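Formylmethanofuran--tetrahydromethanopterin formyltransferase (Methanosarcina barkeri, PDB 1M5S) catalyses the reversible transfer of a formyl group from formylmethanofuran to tetrahydromethanopterin, an early step of methanogenesis from carbon dioxide. Local coordinates at residues Asp10-Ala15 with Ala279-Gly284. Numbering follows the deposited sequence.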
loop_
_atom_site.group_PDB
_atom_site.type_symbol
_atom_site.label_atom_id
_atom_site.label_comp_id
_atom_site.label_asym_id
_atom_site.label_seq_id
_atom_site.Cartn_x
_atom_site.Cartn_y
_atom_site.Cartn_z
ATOM N N ASP A 10 33.150 -11.322 -11.867
ATOM C CA ASP A 10 33.191 -12.612 -12.547
ATOM C C ASP A 10 33.240 -13.701 -11.484
ATOM O O ASP A 10 34.306 -14.227 -11.149
ATOM C CB ASP A 10 34.421 -12.703 -13.471
ATOM C CG ASP A 10 34.341 -13.862 -14.459
ATOM O OD1 ASP A 10 33.391 -14.672 -14.390
ATOM O OD2 ASP A 10 35.240 -13.952 -15.326
ATOM N N THR A 11 32.097 -13.884 -10.831
ATOM C CA THR A 11 31.926 -14.933 -9.839
ATOM C C THR A 11 30.599 -15.653 -10.115
ATOM O O THR A 11 30.036 -15.544 -11.212
ATOM C CB THR A 11 31.991 -14.345 -8.386
ATOM O OG1 THR A 11 31.849 -15.398 -7.425
ATOM C CG2 THR A 11 30.914 -13.295 -8.166
ATOM N N TYR A 12 30.207 -16.523 -9.198
ATOM C CA TYR A 12 28.970 -17.290 -9.366
ATOM C C TYR A 12 28.250 -17.470 -8.036
ATOM O O TYR A 12 28.857 -17.371 -6.961
ATOM C CB TYR A 12 29.290 -18.680 -9.923
ATOM C CG TYR A 12 30.218 -19.492 -9.009
ATOM C CD1 TYR A 12 31.604 -19.292 -9.059
ATOM C CD2 TYR A 12 29.683 -20.436 -8.125
ATOM C CE1 TYR A 12 32.450 -20.025 -8.217
ATOM C CE2 TYR A 12 30.529 -21.167 -7.280
ATOM C CZ TYR A 12 31.912 -20.961 -7.325
ATOM O OH TYR A 12 32.732 -21.665 -6.500
ATOM N N ALA A 13 26.929 -17.585 -8.119
ATOM C CA ALA A 13 26.117 -17.975 -6.975
ATOM C C ALA A 13 26.095 -19.498 -6.861
ATOM O O ALA A 13 25.972 -20.210 -7.866
ATOM C CB ALA A 13 24.699 -17.452 -7.134
ATOM N N GLU A 14 26.175 -19.979 -5.624
ATOM C CA GLU A 14 26.139 -21.399 -5.321
ATOM C C GLU A 14 24.783 -21.761 -4.723
ATOM O O GLU A 14 24.471 -21.381 -3.586
ATOM C CB GLU A 14 27.258 -21.739 -4.335
ATOM C CG GLU A 14 27.275 -23.184 -3.856
ATOM C CD GLU A 14 28.634 -23.822 -3.972
ATOM O OE1 GLU A 14 29.633 -23.165 -3.612
ATOM O OE2 GLU A 14 28.707 -24.971 -4.453
ATOM N N ALA A 15 24.022 -22.562 -5.465
ATOM C CA ALA A 15 22.667 -22.925 -5.074
ATOM C C ALA A 15 22.504 -24.411 -4.715
ATOM O O ALA A 15 23.169 -25.282 -5.293
ATOM C CB ALA A 15 21.697 -22.541 -6.176
ATOM N N ALA A 279 28.106 -11.968 -5.962
ATOM C CA ALA A 279 27.272 -13.132 -5.650
ATOM C C ALA A 279 27.958 -13.991 -4.604
ATOM O O ALA A 279 29.179 -13.963 -4.471
ATOM C CB ALA A 279 27.017 -13.957 -6.896
ATOM N N GLY A 280 27.165 -14.756 -3.863
ATOM C CA GLY A 280 27.709 -15.567 -2.791
ATOM C C GLY A 280 27.824 -17.026 -3.172
ATOM O O GLY A 280 26.895 -17.612 -3.714
ATOM N N ASN A 281 29.008 -17.595 -2.974
ATOM C CA ASN A 281 29.178 -19.028 -3.156
ATOM C C ASN A 281 29.977 -19.653 -2.027
ATOM O O ASN A 281 30.394 -18.972 -1.080
ATOM C CB ASN A 281 29.822 -19.357 -4.516
ATOM C CG ASN A 281 31.176 -18.694 -4.721
ATOM O OD1 ASN A 281 31.299 -17.771 -5.534
ATOM N ND2 ASN A 281 32.216 -19.252 -4.102
ATOM N N TYR A 282 30.037 -20.974 -2.050
ATOM C CA TYR A 282 30.705 -21.717 -0.975
ATOM C C TYR A 282 31.892 -22.533 -1.511
ATOM O O TYR A 282 32.069 -23.708 -1.155
ATOM C CB TYR A 282 29.679 -22.624 -0.295
ATOM C CG TYR A 282 28.655 -21.817 0.511
ATOM C CD1 TYR A 282 28.941 -21.456 1.832
ATOM C CD2 TYR A 282 27.437 -21.431 -0.069
ATOM C CE1 TYR A 282 28.021 -20.704 2.570
ATOM C CE2 TYR A 282 26.518 -20.675 0.669
ATOM C CZ TYR A 282 26.811 -20.310 1.988
ATOM O OH TYR A 282 25.922 -19.570 2.704
ATOM N N GLY A 283 32.699 -21.895 -2.359
ATOM C CA GLY A 283 33.888 -22.524 -2.907
ATOM C C GLY A 283 33.619 -23.518 -4.017
ATOM O O GLY A 283 34.547 -23.977 -4.691
ATOM N N GLY A 284 32.340 -23.781 -4.270
ATOM C CA GLY A 284 31.962 -24.852 -5.172
ATOM C C GLY A 284 31.811 -26.178 -4.445
ATOM O O GLY A 284 31.509 -27.200 -5.068
#
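E14 and the turn of residues 282-284 are joined through one carboxylate oxygen. OE1 of E14 accepts the backbone N of Y282 at 2.7 Å on its anti lone pair. The same OE1 accepts the backbone N of G284 at 2.9 Å on its syn lone pair. Both bonds are bent, with N-H...O angles near 140°. CG of E14 is anti to the backbone N (chi1 176°). The chain then bends at chi2, which sets CD close to CA of G284. OE2 bonds to the N of G287, so the whole carboxylate is held by loop amides. An alanine here would probably leave the amides of Y282, G284 and G287 without their acceptor and let the turn become more mobile.

One backbone bond adds to this: the N of E14 donates to the O of G280 at 3.1 Å. CA of A13 also makes a CH...O contact with the O of G280, at 3.4 Å.

Other contacts include a stack and an apolar pair. The side-chain amide of N281 lies flat against one face of the Y12 ring, their planes 7° apart. CB of N281 also meets CE2 of Y12 at 3.4 Å. A13 and A279 meet through their CB atoms, 4.2 Å apart.

A CB on G284 would crowd the OH of Y12 and be jammed against the carbonyl O of G283, which calls for glycine.

Residues 279-284 lie in the loop between strands 274-278 and 289-292. They lie beside the start of strand 12-26, which pairs antiparallel with strand 289-292. N165 of strand 147-170 also holds the loop, with OD1 bonded to the N of G280.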